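Flavin-nucleotide-binding protein (Azotobacter vinelandii, PDB 6RK0) binds FAD and heme b and probably serves as a low-potential terminal oxidase associated with the iron-only nitrogenase. Local coordinates at residues T42-F56 with R78-V92. Residues are numbered along the deposited sequence; the frame is centred on the assembly and turned at random.
Sequences TPLAHVGCMMNGVPF and RLFKALEHQDICLTV. With FAD (flavin-adenine dinucleotide), chain F.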
# COMPACT_ATOMS: atom_id res chain seq x y z
N THR A 42 10.41 3.76 -2.88
CA THR A 42 9.42 2.76 -3.26
C THR A 42 8.72 3.21 -4.54
O THR A 42 8.53 4.41 -4.74
CB THR A 42 8.41 2.56 -2.13
OG1 THR A 42 7.47 1.58 -2.57
CG2 THR A 42 7.70 3.84 -1.72
N PRO A 43 8.27 2.27 -5.37
CA PRO A 43 7.50 2.63 -6.56
C PRO A 43 6.01 2.60 -6.36
O PRO A 43 5.30 2.95 -7.31
CB PRO A 43 7.91 1.53 -7.55
CG PRO A 43 8.06 0.32 -6.66
CD PRO A 43 8.67 0.85 -5.39
N LEU A 44 5.51 2.15 -5.20
CA LEU A 44 4.08 1.85 -5.07
C LEU A 44 3.33 2.94 -4.31
O LEU A 44 3.58 3.17 -3.11
CB LEU A 44 3.88 0.50 -4.37
CG LEU A 44 2.43 0.07 -4.13
CD1 LEU A 44 1.65 -0.03 -5.44
CD2 LEU A 44 2.37 -1.23 -3.34
N ALA A 45 2.35 3.55 -5.00
CA ALA A 45 1.45 4.56 -4.43
C ALA A 45 0.02 4.05 -4.43
O ALA A 45 -0.32 3.08 -5.13
CB ALA A 45 1.53 5.85 -5.24
N HIS A 46 -0.83 4.78 -3.72
CA HIS A 46 -2.27 4.57 -3.73
C HIS A 46 -2.93 5.92 -3.95
O HIS A 46 -2.77 6.84 -3.14
CB HIS A 46 -2.73 3.93 -2.40
CG HIS A 46 -2.28 2.51 -2.27
ND1 HIS A 46 -1.02 2.16 -1.87
CD2 HIS A 46 -2.90 1.34 -2.59
CE1 HIS A 46 -0.90 0.83 -1.96
NE2 HIS A 46 -2.03 0.31 -2.39
N VAL A 47 -3.65 6.05 -5.06
CA VAL A 47 -4.25 7.32 -5.47
C VAL A 47 -5.73 7.32 -5.13
O VAL A 47 -6.46 6.40 -5.55
CB VAL A 47 -4.03 7.58 -6.97
CG1 VAL A 47 -4.79 8.83 -7.42
CG2 VAL A 47 -2.56 7.71 -7.28
N GLY A 48 -6.17 8.36 -4.42
CA GLY A 48 -7.59 8.52 -4.07
C GLY A 48 -8.24 9.48 -5.05
O GLY A 48 -7.72 10.56 -5.31
N CYS A 49 -9.40 9.08 -5.56
CA CYS A 49 -10.09 9.89 -6.57
C CYS A 49 -11.56 9.51 -6.52
O CYS A 49 -11.90 8.33 -6.57
CB CYS A 49 -9.47 9.63 -7.95
SG CYS A 49 -10.10 10.76 -9.23
N MET A 50 -12.44 10.53 -6.46
CA MET A 50 -13.88 10.28 -6.48
C MET A 50 -14.32 9.94 -7.88
O MET A 50 -14.17 10.76 -8.79
CB MET A 50 -14.60 11.54 -5.99
CG MET A 50 -16.10 11.55 -6.23
SD MET A 50 -16.95 10.30 -5.29
CE MET A 50 -16.06 10.49 -3.82
N MET A 51 -14.83 8.72 -8.07
CA MET A 51 -15.30 8.22 -9.36
C MET A 51 -16.53 7.38 -9.12
O MET A 51 -16.55 6.57 -8.18
CB MET A 51 -14.22 7.36 -10.05
CG MET A 51 -12.94 8.14 -10.31
SD MET A 51 -11.66 7.20 -11.16
CE MET A 51 -11.15 6.02 -9.89
N ASN A 52 -17.57 7.59 -9.91
CA ASN A 52 -18.77 6.79 -9.78
C ASN A 52 -19.31 6.81 -8.35
O ASN A 52 -19.78 5.78 -7.85
CB ASN A 52 -18.55 5.37 -10.27
CG ASN A 52 -19.84 4.63 -10.55
OD1 ASN A 52 -20.90 5.23 -10.76
ND2 ASN A 52 -19.74 3.32 -10.59
N GLY A 53 -19.21 7.95 -7.69
CA GLY A 53 -19.77 8.14 -6.38
C GLY A 53 -18.97 7.56 -5.23
O GLY A 53 -19.46 7.60 -4.09
N VAL A 54 -17.75 7.06 -5.48
CA VAL A 54 -16.93 6.43 -4.44
C VAL A 54 -15.54 7.05 -4.44
O VAL A 54 -14.96 7.26 -5.51
CB VAL A 54 -16.83 4.91 -4.70
CG1 VAL A 54 -15.84 4.21 -3.78
CG2 VAL A 54 -18.21 4.27 -4.56
N PRO A 55 -14.95 7.30 -3.25
CA PRO A 55 -13.54 7.71 -3.16
C PRO A 55 -12.65 6.47 -3.34
O PRO A 55 -12.15 5.88 -2.37
CB PRO A 55 -13.45 8.32 -1.76
CG PRO A 55 -14.47 7.57 -0.97
CD PRO A 55 -15.62 7.30 -1.93
N PHE A 56 -12.52 6.05 -4.60
CA PHE A 56 -11.72 4.89 -4.92
C PHE A 56 -10.26 5.09 -4.56
O PHE A 56 -9.71 6.19 -4.66
CB PHE A 56 -11.81 4.59 -6.42
CG PHE A 56 -13.02 3.78 -6.79
CD1 PHE A 56 -13.01 2.41 -6.62
CD2 PHE A 56 -14.17 4.38 -7.31
CE1 PHE A 56 -14.12 1.64 -6.92
CE2 PHE A 56 -15.27 3.62 -7.62
CZ PHE A 56 -15.27 2.25 -7.45
N ARG A 78 -10.42 5.83 -16.65
CA ARG A 78 -11.31 6.71 -15.90
C ARG A 78 -10.56 7.62 -14.94
O ARG A 78 -11.01 8.74 -14.68
CB ARG A 78 -12.40 5.90 -15.17
CG ARG A 78 -11.90 4.98 -14.09
CD ARG A 78 -13.08 4.43 -13.32
NE ARG A 78 -12.65 3.61 -12.22
CZ ARG A 78 -13.49 3.18 -11.30
NH1 ARG A 78 -14.79 3.46 -11.36
NH2 ARG A 78 -13.04 2.48 -10.28
N LEU A 79 -9.45 7.15 -14.35
CA LEU A 79 -8.73 7.99 -13.39
C LEU A 79 -8.23 9.26 -14.07
O LEU A 79 -8.29 10.37 -13.52
CB LEU A 79 -7.56 7.21 -12.81
CG LEU A 79 -6.68 7.95 -11.82
CD1 LEU A 79 -7.44 8.39 -10.60
CD2 LEU A 79 -5.50 7.08 -11.42
N PHE A 80 -7.69 9.10 -15.28
CA PHE A 80 -7.07 10.20 -16.00
C PHE A 80 -8.10 11.22 -16.44
O PHE A 80 -7.82 12.42 -16.45
CB PHE A 80 -6.22 9.63 -17.13
CG PHE A 80 -5.13 8.75 -16.59
CD1 PHE A 80 -4.01 9.32 -15.99
CD2 PHE A 80 -5.30 7.36 -16.53
CE1 PHE A 80 -3.08 8.53 -15.37
CE2 PHE A 80 -4.39 6.58 -15.90
CZ PHE A 80 -3.27 7.14 -15.32
N LYS A 81 -9.32 10.79 -16.73
CA LYS A 81 -10.40 11.75 -16.95
C LYS A 81 -10.82 12.45 -15.66
O LYS A 81 -11.00 13.67 -15.61
CB LYS A 81 -11.58 11.03 -17.59
CG LYS A 81 -12.72 11.98 -17.85
CD LYS A 81 -13.88 11.30 -18.56
CE LYS A 81 -15.02 12.31 -18.78
NZ LYS A 81 -16.18 11.70 -19.50
N ALA A 82 -10.95 11.70 -14.58
CA ALA A 82 -11.48 12.26 -13.35
C ALA A 82 -10.52 13.24 -12.67
O ALA A 82 -10.97 14.19 -12.02
CB ALA A 82 -11.89 11.14 -12.41
N LEU A 83 -9.22 13.05 -12.82
CA LEU A 83 -8.29 13.88 -12.05
C LEU A 83 -8.25 15.31 -12.55
O LEU A 83 -7.81 16.19 -11.82
CB LEU A 83 -6.92 13.22 -11.97
CG LEU A 83 -6.16 13.04 -13.26
CD1 LEU A 83 -5.51 14.33 -13.74
CD2 LEU A 83 -5.02 11.96 -13.09
N GLU A 84 -8.75 15.59 -13.75
CA GLU A 84 -8.62 16.95 -14.24
C GLU A 84 -9.51 17.94 -13.49
O GLU A 84 -9.26 19.15 -13.52
CB GLU A 84 -8.86 16.99 -15.75
CG GLU A 84 -7.73 16.31 -16.52
CD GLU A 84 -7.72 16.67 -17.99
OE1 GLU A 84 -8.63 16.21 -18.70
OE2 GLU A 84 -6.81 17.43 -18.42
N HIS A 85 -10.53 17.46 -12.80
CA HIS A 85 -11.54 18.32 -12.23
C HIS A 85 -11.72 18.17 -10.72
O HIS A 85 -12.73 18.62 -10.17
CB HIS A 85 -12.86 18.11 -12.96
CG HIS A 85 -12.74 18.30 -14.45
ND1 HIS A 85 -12.42 19.51 -15.02
CD2 HIS A 85 -12.87 17.42 -15.47
CE1 HIS A 85 -12.36 19.37 -16.33
NE2 HIS A 85 -12.63 18.11 -16.63
N GLN A 86 -10.75 17.58 -10.02
CA GLN A 86 -10.85 17.45 -8.57
C GLN A 86 -9.46 17.36 -7.97
O GLN A 86 -8.54 16.83 -8.59
CB GLN A 86 -11.66 16.21 -8.17
CG GLN A 86 -10.97 14.91 -8.53
CD GLN A 86 -11.81 13.72 -8.13
OE1 GLN A 86 -11.75 13.26 -6.97
NE2 GLN A 86 -12.66 13.25 -9.04
N ASP A 87 -9.33 17.84 -6.74
CA ASP A 87 -8.13 17.63 -5.97
C ASP A 87 -8.12 16.19 -5.46
O ASP A 87 -9.13 15.68 -4.96
CB ASP A 87 -8.06 18.59 -4.77
CG ASP A 87 -7.74 20.03 -5.14
OD1 ASP A 87 -7.70 20.38 -6.34
OD2 ASP A 87 -7.54 20.84 -4.20
N ILE A 88 -6.97 15.54 -5.59
CA ILE A 88 -6.76 14.15 -5.19
C ILE A 88 -5.80 14.06 -4.02
O ILE A 88 -5.16 15.03 -3.60
CB ILE A 88 -6.31 13.29 -6.38
CG1 ILE A 88 -4.96 13.77 -6.92
CG2 ILE A 88 -7.41 13.21 -7.44
CD1 ILE A 88 -4.28 12.81 -7.88
N CYS A 89 -5.68 12.83 -3.51
CA CYS A 89 -4.67 12.47 -2.52
C CYS A 89 -3.87 11.32 -3.11
O CYS A 89 -4.44 10.31 -3.49
CB CYS A 89 -5.35 12.01 -1.24
SG CYS A 89 -4.22 11.44 0.08
N LEU A 90 -2.55 11.45 -3.12
CA LEU A 90 -1.64 10.37 -3.51
C LEU A 90 -0.87 9.99 -2.25
O LEU A 90 -0.13 10.81 -1.69
CB LEU A 90 -0.75 10.82 -4.67
CG LEU A 90 0.15 9.75 -5.27
CD1 LEU A 90 0.50 10.11 -6.71
CD2 LEU A 90 1.43 9.56 -4.43
N THR A 91 -1.07 8.76 -1.78
CA THR A 91 -0.44 8.27 -0.56
C THR A 91 0.63 7.26 -0.91
O THR A 91 0.40 6.35 -1.73
CB THR A 91 -1.49 7.67 0.38
OG1 THR A 91 -2.33 8.74 0.80
CG2 THR A 91 -0.86 6.96 1.57
N VAL A 92 1.78 7.36 -0.26
CA VAL A 92 2.85 6.39 -0.38
C VAL A 92 3.18 5.92 1.01
O VAL A 92 3.57 6.72 1.87
CB VAL A 92 4.08 7.00 -1.07
CG1 VAL A 92 5.21 5.97 -1.09
CG2 VAL A 92 3.73 7.45 -2.49
PA FAD F . -11.78 -0.11 -14.14
O1A FAD F . -11.69 -1.47 -14.72
O2A FAD F . -12.42 0.96 -14.93
O5B FAD F . -12.47 -0.18 -12.71
C5B FAD F . -13.77 -0.79 -12.57
C4B FAD F . -13.82 -1.57 -11.29
O4B FAD F . -12.82 -2.62 -11.31
C3B FAD F . -13.48 -0.77 -10.03
O3B FAD F . -14.56 0.04 -9.59
C2B FAD F . -13.07 -1.88 -9.06
O2B FAD F . -14.22 -2.47 -8.49
C1B FAD F . -12.37 -2.89 -9.99
N9A FAD F . -10.91 -2.76 -9.97
C8A FAD F . -10.14 -1.91 -10.71
N7A FAD F . -8.87 -1.97 -10.42
C5A FAD F . -8.79 -2.93 -9.41
C6A FAD F . -7.71 -3.45 -8.67
N6A FAD F . -6.44 -3.05 -8.80
N1A FAD F . -8.00 -4.37 -7.72
C2A FAD F . -9.27 -4.76 -7.55
N3A FAD F . -10.37 -4.33 -8.19
C4A FAD F . -10.05 -3.42 -9.11
N1 FAD F . -2.43 0.56 -13.25
C2 FAD F . -1.86 1.47 -14.10
O2 FAD F . -2.50 2.00 -15.00
N3 FAD F . -0.55 1.82 -13.94
C4 FAD F . 0.29 1.33 -12.96
O4 FAD F . 1.44 1.75 -12.83
C4X FAD F . -0.30 0.31 -12.11
N5 FAD F . 0.46 -0.25 -11.17
C5X FAD F . -0.16 -1.14 -10.29
C6 FAD F . 0.60 -1.70 -9.25
C7 FAD F . 0.02 -2.58 -8.34
C7M FAD F . 0.86 -3.19 -7.25
C8 FAD F . -1.34 -2.92 -8.48
C8M FAD F . -2.02 -3.83 -7.50
C9 FAD F . -2.09 -2.39 -9.53
C9A FAD F . -1.51 -1.51 -10.45
N10 FAD F . -2.23 -0.96 -11.53
C10 FAD F . -1.68 0.00 -12.32
C1' FAD F . -3.64 -1.29 -11.77
C2' FAD F . -4.60 -0.29 -11.15
O2' FAD F . -4.74 -0.56 -9.76
C3' FAD F . -5.98 -0.37 -11.80
O3' FAD F . -6.48 -1.70 -11.67
C4' FAD F . -5.99 0.03 -13.27
O4' FAD F . -5.29 1.27 -13.44
C5' FAD F . -7.39 0.13 -13.82
O5' FAD F . -8.13 1.09 -13.02
P FAD F . -9.49 1.66 -13.54
O1P FAD F . -9.34 2.32 -14.89
O2P FAD F . -10.08 2.48 -12.42
O3P FAD F . -10.33 0.31 -13.70
O HOH W 1 -17.17 1.92 -10.49
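Antiparallel strand pairing joins 44-51 to 88-92 in the split-barrel, FMN-binding-type fold of the pyridoxamine 5'-phosphate oxidase family, and helix 78-82 closes over the end of the pair beside the FAD diphosphate. H46 with T91 and G48 with C89 are hydrogen-bonded pairs, G48 N reaching C89 O at 2.8 Å, and V47 with L90 between them is a non-hydrogen-bonded one. Past that point Q86 takes over from the strand: its side chain, straight beyond CG (chi2 -179°), carries the amide to M50, which it grips twice, OE1 accepting from M50 N at 2.9 Å and NE2 giving to a lone pair of M50 O. The preceding residue, C49, rests its SG on A82 CB while its CB meets L79 CD1 at 3.6 Å. H46 and T91 send their polar ends to S93 and V57 of the second subunit. R78 joins the contact to the cofactor. Its guanidinium lies between M51 CE and FAD O5B, and NE donates to FAD O2P at 2.8 Å. A leucine in its place would probably cost this phosphate oxygen a charged N-H donor and the F56 ring its cation. That ring takes V54 CG1 over one face and, over the other, in a cation-pi contact, R78 NH2, above its centre and 3.4 Å from the plane.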